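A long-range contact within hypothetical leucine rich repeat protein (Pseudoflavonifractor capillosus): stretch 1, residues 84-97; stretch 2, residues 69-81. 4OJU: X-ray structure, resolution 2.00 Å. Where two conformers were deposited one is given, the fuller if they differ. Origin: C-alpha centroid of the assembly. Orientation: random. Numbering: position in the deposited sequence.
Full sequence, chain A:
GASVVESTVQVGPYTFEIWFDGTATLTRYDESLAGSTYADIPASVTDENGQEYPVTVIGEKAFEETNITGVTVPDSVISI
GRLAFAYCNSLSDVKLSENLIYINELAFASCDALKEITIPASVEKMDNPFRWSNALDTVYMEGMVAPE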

ATOM      1  N   ALA A  84       1.512  15.019  10.277  1.00 19.24           N
ATOM      2  CA  ALA A  84       2.142  15.506  11.521  1.00 19.63           C
ATOM      3  C   ALA A  84       3.448  14.784  11.831  1.00 23.82           C
ATOM      4  O   ALA A  84       4.416  15.424  12.215  1.00 22.96           O
ATOM      5  CB  ALA A  84       1.186  15.364  12.700  1.00 20.15           C
ATOM      6  N   PHE A  85       3.486  13.451  11.642  1.00 20.90           N
ATOM      7  CA  PHE A  85       4.693  12.665  11.911  1.00 21.06           C
ATOM      8  C   PHE A  85       5.201  11.954  10.656  1.00 25.17           C
ATOM      9  O   PHE A  85       5.877  10.929  10.761  1.00 26.45           O
ATOM     10  CB  PHE A  85       4.414  11.624  13.001  1.00 21.48           C
ATOM     11  CG  PHE A  85       4.041  12.231  14.322  1.00 21.68           C
ATOM     12  CD1 PHE A  85       5.020  12.617  15.227  1.00 23.67           C
ATOM     13  CD2 PHE A  85       2.706  12.420  14.664  1.00 21.21           C
ATOM     14  CE1 PHE A  85       4.672  13.174  16.452  1.00 23.23           C
ATOM     15  CE2 PHE A  85       2.359  12.963  15.897  1.00 23.17           C
ATOM     16  CZ  PHE A  85       3.345  13.372  16.767  1.00 21.93           C
ATOM     17  N   ALA A  86       4.896  12.482   9.489  1.00 19.45           N
ATOM     18  CA  ALA A  86       5.293  11.798   8.273  1.00 19.70           C
ATOM     19  C   ALA A  86       6.788  11.852   8.006  1.00 24.40           C
ATOM     20  O   ALA A  86       7.449  12.832   8.373  1.00 24.82           O
ATOM     21  CB  ALA A  86       4.547  12.393   7.102  1.00 20.30           C
ATOM     22  N   TYR A  87       7.309  10.810   7.329  0.50 20.66           N
ATOM     23  CA  TYR A  87       8.700  10.637   6.897  0.50 21.26           C
ATOM     24  C   TYR A  87       9.676  10.643   8.081  0.50 25.22           C
ATOM     25  O   TYR A  87      10.842  11.012   7.922  0.50 25.34           O
ATOM     26  CB  TYR A  87       9.095  11.680   5.817  0.50 22.35           C
ATOM     27  CG  TYR A  87       8.079  11.748   4.699  0.50 22.36           C
ATOM     28  CD1 TYR A  87       7.974  10.724   3.761  0.50 23.92           C
ATOM     29  CD2 TYR A  87       7.183  12.808   4.610  0.50 22.80           C
ATOM     30  CE1 TYR A  87       6.991  10.747   2.770  0.50 21.92           C
ATOM     31  CE2 TYR A  87       6.213  12.854   3.607  0.50 23.12           C
ATOM     32  CZ  TYR A  87       6.108  11.812   2.702  0.50 27.10           C
ATOM     33  OH  TYR A  87       5.157  11.856   1.713  0.50 25.48           O
ATOM     34  N   CYS A  88       9.210  10.162   9.243  1.00 22.20           N
ATOM     35  CA  CYS A  88      10.033  10.027  10.459  1.00 23.63           C
ATOM     36  C   CYS A  88      10.577   8.612  10.461  1.00 27.46           C
ATOM     37  O   CYS A  88       9.970   7.693  10.995  1.00 26.59           O
ATOM     38  CB  CYS A  88       9.233  10.349  11.716  1.00 22.54           C
ATOM     39  SG  CYS A  88       8.845  12.107  11.892  1.00 25.52           S
ATOM     40  N   ASN A  89      11.715   8.445   9.814  1.00 26.96           N
ATOM     41  CA  ASN A  89      12.237   7.124   9.562  1.00 27.97           C
ATOM     42  C   ASN A  89      12.866   6.430  10.748  1.00 32.69           C
ATOM     43  O   ASN A  89      13.124   5.233  10.640  1.00 32.34           O
ATOM     44  CB  ASN A  89      13.141   7.112   8.344  1.00 33.76           C
ATOM     45  CG  ASN A  89      12.310   6.985   7.073  1.00 58.20           C
ATOM     46  OD1 ASN A  89      11.147   6.477   7.053  1.00 36.85           O
ATOM     47  ND2 ASN A  89      12.875   7.474   5.987  1.00 56.97           N
ATOM     48  N   SER A  90      12.978   7.098  11.906  1.00 28.97           N
ATOM     49  CA  SER A  90      13.480   6.411  13.098  1.00 29.22           C
ATOM     50  C   SER A  90      12.358   6.226  14.114  1.00 30.41           C
ATOM     51  O   SER A  90      12.589   5.656  15.166  1.00 29.69           O
ATOM     52  CB  SER A  90      14.639   7.176  13.730  1.00 31.80           C
ATOM     53  OG  SER A  90      15.691   7.306  12.796  1.00 37.32           O
ATOM     54  N   LEU A  91      11.147   6.674  13.801  1.00 27.08           N
ATOM     55  CA  LEU A  91      10.027   6.615  14.741  1.00 26.29           C
ATOM     56  C   LEU A  91       9.504   5.186  14.874  1.00 31.61           C
ATOM     57  O   LEU A  91       8.985   4.624  13.906  1.00 28.81           O
ATOM     58  CB  LEU A  91       8.915   7.597  14.322  1.00 24.08           C
ATOM     59  CG  LEU A  91       7.674   7.694  15.227  1.00 27.21           C
ATOM     60  CD1 LEU A  91       8.039   8.067  16.678  1.00 27.15           C
ATOM     61  CD2 LEU A  91       6.677   8.687  14.667  1.00 24.79           C
ATOM     62  N   SER A  92       9.645   4.595  16.077  1.00 30.38           N
ATOM     63  CA  SER A  92       9.167   3.226  16.275  1.00 31.22           C
ATOM     64  C   SER A  92       8.177   3.107  17.430  1.00 36.64           C
ATOM     65  O   SER A  92       7.513   2.080  17.547  1.00 38.38           O
ATOM     66  CB  SER A  92      10.343   2.284  16.521  1.00 35.02           C
ATOM     67  OG  SER A  92      11.076   2.673  17.671  1.00 45.07           O
ATOM     68  N   ASP A  93       8.086   4.126  18.299  1.00 31.34           N
ATOM     69  CA  ASP A  93       7.244   4.017  19.491  1.00 31.47           C
ATOM     70  C   ASP A  93       6.330   5.218  19.614  1.00 33.90           C
ATOM     71  O   ASP A  93       6.785   6.328  19.872  1.00 33.42           O
ATOM     72  CB  ASP A  93       8.145   3.870  20.738  1.00 34.93           C
ATOM     73  CG  ASP A  93       7.453   3.714  22.088  1.00 51.97           C
ATOM     74  OD1 ASP A  93       6.260   3.315  22.111  1.00 54.96           O
ATOM     75  OD2 ASP A  93       8.122   3.935  23.126  1.00 57.40           O
ATOM     76  N   VAL A  94       5.039   4.991  19.419  1.00 29.84           N
ATOM     77  CA  VAL A  94       4.048   6.053  19.473  1.00 28.55           C
ATOM     78  C   VAL A  94       3.081   5.758  20.618  1.00 32.43           C
ATOM     79  O   VAL A  94       2.429   4.714  20.612  1.00 33.24           O
ATOM     80  CB  VAL A  94       3.312   6.234  18.112  1.00 29.75           C
ATOM     81  CG1 VAL A  94       2.242   7.317  18.212  1.00 27.94           C
ATOM     82  CG2 VAL A  94       4.291   6.566  16.991  1.00 29.17           C
ATOM     83  N   LYS A  95       3.011   6.664  21.603  1.00 26.45           N
ATOM     84  CA  LYS A  95       2.036   6.549  22.680  1.00 26.28           C
ATOM     85  C   LYS A  95       0.955   7.600  22.420  1.00 29.42           C
ATOM     86  O   LYS A  95       1.225   8.810  22.488  1.00 28.28           O
ATOM     87  CB  LYS A  95       2.681   6.691  24.061  1.00 31.79           C
ATOM     88  CG  LYS A  95       1.687   6.663  25.243  1.00 55.05           C
ATOM     89  CD  LYS A  95       0.927   5.338  25.407  1.00 70.37           C
ATOM     90  N   LEU A  96      -0.241   7.091  22.165  0.50 24.42           N
ATOM     91  CA  LEU A  96      -1.446   7.864  22.011  0.50 23.78           C
ATOM     92  C   LEU A  96      -2.203   7.703  23.307  0.50 28.15           C
ATOM     93  O   LEU A  96      -2.083   6.674  23.995  0.50 29.67           O
ATOM     94  CB  LEU A  96      -2.263   7.441  20.781  0.50 23.20           C
ATOM     95  CG  LEU A  96      -1.546   7.428  19.417  0.50 26.73           C
ATOM     96  CD1 LEU A  96      -2.479   6.945  18.316  0.50 25.61           C
ATOM     97  CD2 LEU A  96      -1.032   8.810  19.053  0.50 29.08           C
ATOM     98  N   SER A  97      -2.906   8.747  23.699  0.50 23.30           N
ATOM     99  CA  SER A  97      -3.604   8.765  24.962  0.50 24.52           C
ATOM    100  C   SER A  97      -5.092   8.857  24.752  0.50 27.83           C
ATOM    101  O   SER A  97      -5.561   9.383  23.744  0.50 24.50           O
ATOM    102  CB  SER A  97      -3.118   9.939  25.814  0.50 27.75           C
ATOM    103  OG  SER A  97      -1.745   9.826  26.162  0.50 35.71           O
TER
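Stretch 2 (69-81) TGVTVPDSVISIG

Stretch 2 runs alongside stretch 1 as a parallel neighbour: the axes of strands 70-72 and 93-95 approach to 4.8 Å, and their N-to-C directions differ by only 2°. Three bridges fix the register, Gly70 with Asp93, Val71 with Val94 and Thr72 with Lys95. Three strong bonds follow the parallel pattern: Val71 N to Asp93 O (2.9 Å), Lys95 N to Val71 O (2.8 Å) and Val73 N to Lys95 O (2.8 Å). At the start Thr69 O takes Ser92 N at 3.0 Å and, weakly, Asp93 N at 3.4 Å. Beyond the strand, Ser97 OG donates to Val73 O at 3.0 Å, while Pro74 to Val77 form a type I turn.

The apolar side-chain contacts of the paired strands lie on the face carrying Val71 and Val94. Val71, the residue of stretch 2 most covered by stretch 1, fills a hollow walled by three side chains: its CG1 lies 4.0 Å from both Leu91 CD1 and Val94 CG2, and its CG2 lies 3.7 Å from Phe85 CE1. Past the strand, Leu96 begins away from stretch 2, yet its CD2 reaches Val73 CG2 (3.9 Å) and Ile80 CD1 (3.8 Å). Strand 79-80 then brings Ile80 back: its CG2 sits at the edge of the Phe85 ring, 4.0 Å from CE2, and 3.6 Å from Ala84 CB.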

ATOM      1  N   THR A  69      12.597   9.087  17.664  1.00 25.53           N
ATOM      2  CA  THR A  69      12.544   7.628  17.791  1.00 25.81           C
ATOM      3  C   THR A  69      11.263   7.215  18.503  1.00 27.86           C
ATOM      4  O   THR A  69      10.803   6.088  18.358  1.00 27.79           O
ATOM      5  CB  THR A  69      13.776   7.100  18.528  1.00 34.56           C
ATOM      6  OG1 THR A  69      13.915   7.821  19.755  1.00 36.53           O
ATOM      7  CG2 THR A  69      15.057   7.205  17.691  1.00 29.92           C
ATOM      8  N   GLY A  70      10.720   8.122  19.288  1.00 25.36           N
ATOM      9  CA  GLY A  70       9.509   7.879  20.058  1.00 25.49           C
ATOM     10  C   GLY A  70       8.762   9.155  20.354  1.00 27.95           C
ATOM     11  O   GLY A  70       9.337  10.245  20.306  1.00 27.74           O
ATOM     12  N   VAL A  71       7.473   9.033  20.639  1.00 23.99           N
ATOM     13  CA  VAL A  71       6.651  10.185  20.947  1.00 23.21           C
ATOM     14  C   VAL A  71       5.520   9.808  21.896  1.00 26.16           C
ATOM     15  O   VAL A  71       4.890   8.765  21.729  1.00 23.87           O
ATOM     16  CB  VAL A  71       6.101  10.902  19.663  1.00 25.06           C
ATOM     17  CG1 VAL A  71       5.202   9.991  18.822  1.00 24.41           C
ATOM     18  CG2 VAL A  71       5.373  12.219  20.009  1.00 24.23           C
ATOM     19  N   THR A  72       5.257  10.692  22.876  1.00 23.18           N
ATOM     20  CA  THR A  72       4.077  10.624  23.725  1.00 22.41           C
ATOM     21  C   THR A  72       3.210  11.801  23.322  1.00 25.58           C
ATOM     22  O   THR A  72       3.652  12.944  23.409  1.00 25.74           O
ATOM     23  CB  THR A  72       4.398  10.623  25.209  1.00 28.47           C
ATOM     24  OG1 THR A  72       5.093   9.424  25.509  1.00 31.04           O
ATOM     25  CG2 THR A  72       3.140  10.678  26.066  1.00 31.92           C
ATOM     26  N   VAL A  73       2.012  11.516  22.829  1.00 21.08           N
ATOM     27  CA  VAL A  73       1.000  12.505  22.485  1.00 21.50           C
ATOM     28  C   VAL A  73       0.124  12.599  23.750  1.00 29.19           C
ATOM     29  O   VAL A  73      -0.478  11.594  24.123  1.00 29.42           O
ATOM     30  CB  VAL A  73       0.231  12.106  21.208  1.00 23.79           C
ATOM     31  CG1 VAL A  73      -0.838  13.139  20.877  1.00 23.40           C
ATOM     32  CG2 VAL A  73       1.188  11.915  20.031  1.00 23.10           C
ATOM     33  N   PRO A  74       0.153  13.720  24.495  1.00 27.28           N
ATOM     34  CA  PRO A  74      -0.534  13.758  25.802  1.00 28.68           C
ATOM     35  C   PRO A  74      -2.049  13.743  25.685  1.00 30.99           C
ATOM     36  O   PRO A  74      -2.575  14.058  24.615  1.00 27.92           O
ATOM     37  CB  PRO A  74      -0.023  15.056  26.422  1.00 30.75           C
ATOM     38  CG  PRO A  74       0.233  15.928  25.239  1.00 32.70           C
ATOM     39  CD  PRO A  74       0.840  14.993  24.221  1.00 28.36           C
ATOM     40  N   ASP A  75      -2.736  13.398  26.823  1.00 27.39           N
ATOM     41  CA  ASP A  75      -4.194  13.254  26.933  0.50 27.12           C
ATOM     42  C   ASP A  75      -4.957  14.559  26.636  1.00 30.36           C
ATOM     43  O   ASP A  75      -6.192  14.556  26.568  1.00 30.91           O
ATOM     44  CB  ASP A  75      -4.588  12.699  28.321  0.50 30.51           C
ATOM     45  CG  ASP A  75      -4.170  13.525  29.534  0.50 40.74           C
ATOM     46  OD1 ASP A  75      -3.950  14.751  29.378  0.50 39.90           O
ATOM     47  OD2 ASP A  75      -4.089  12.951  30.648  0.50 49.34           O
ATOM     48  N   SER A  76      -4.244  15.669  26.451  1.00 26.11           N
ATOM     49  CA  SER A  76      -4.882  16.946  26.116  1.00 26.01           C
ATOM     50  C   SER A  76      -5.215  17.006  24.586  1.00 26.25           C
ATOM     51  O   SER A  76      -6.069  17.779  24.164  1.00 25.35           O
ATOM     52  CB  SER A  76      -3.956  18.093  26.494  1.00 28.00           C
ATOM     53  OG  SER A  76      -2.732  17.944  25.789  1.00 30.01           O
ATOM     54  N   VAL A  77      -4.542  16.189  23.770  1.00 21.65           N
ATOM     55  CA  VAL A  77      -4.675  16.229  22.297  1.00 20.40           C
ATOM     56  C   VAL A  77      -5.963  15.555  21.812  1.00 25.84           C
ATOM     57  O   VAL A  77      -6.244  14.394  22.144  1.00 25.38           O
ATOM     58  CB  VAL A  77      -3.412  15.622  21.625  1.00 22.49           C
ATOM     59  CG1 VAL A  77      -3.568  15.502  20.106  1.00 21.30           C
ATOM     60  CG2 VAL A  77      -2.164  16.445  21.966  1.00 22.13           C
ATOM     61  N   ILE A  78      -6.718  16.296  20.986  1.00 22.70           N
ATOM     62  CA  ILE A  78      -7.984  15.860  20.380  1.00 24.23           C
ATOM     63  C   ILE A  78      -7.744  15.415  18.930  1.00 24.89           C
ATOM     64  O   ILE A  78      -8.414  14.508  18.444  1.00 23.21           O
ATOM     65  CB  ILE A  78      -9.026  17.018  20.453  1.00 29.56           C
ATOM     66  CG1 ILE A  78      -9.270  17.497  21.901  1.00 32.35           C
ATOM     67  CG2 ILE A  78     -10.355  16.688  19.734  1.00 31.57           C
ATOM     68  CD1 ILE A  78      -9.595  16.438  22.920  1.00 44.87           C
ATOM     69  N   SER A  79      -6.798  16.065  18.238  1.00 21.68           N
ATOM     70  CA  SER A  79      -6.553  15.728  16.839  1.00 20.74           C
ATOM     71  C   SER A  79      -5.080  15.809  16.471  1.00 22.44           C
ATOM     72  O   SER A  79      -4.330  16.644  16.977  1.00 20.58           O
ATOM     73  CB  SER A  79      -7.392  16.628  15.924  1.00 25.71           C
ATOM     74  OG  SER A  79      -6.812  17.890  15.661  1.00 42.66           O
ATOM     75  N   ILE A  80      -4.676  14.916  15.567  1.00 18.98           N
ATOM     76  CA  ILE A  80      -3.320  14.878  15.008  1.00 18.10           C
ATOM     77  C   ILE A  80      -3.494  15.260  13.560  1.00 22.96           C
ATOM     78  O   ILE A  80      -4.267  14.613  12.850  1.00 22.95           O
ATOM     79  CB  ILE A  80      -2.637  13.505  15.221  1.00 20.10           C
ATOM     80  CG1 ILE A  80      -2.384  13.278  16.737  1.00 19.89           C
ATOM     81  CG2 ILE A  80      -1.318  13.417  14.422  1.00 19.16           C
ATOM     82  CD1 ILE A  80      -2.004  11.860  17.091  1.00 21.96           C
ATOM     83  N   GLY A  81      -2.808  16.332  13.160  1.00 19.69           N
ATOM     84  CA  GLY A  81      -2.930  16.929  11.843  1.00 19.70           C
ATOM     85  C   GLY A  81      -2.326  16.129  10.709  1.00 21.47           C
ATOM     86  O   GLY A  81      -1.614  15.142  10.916  1.00 18.68           O
TER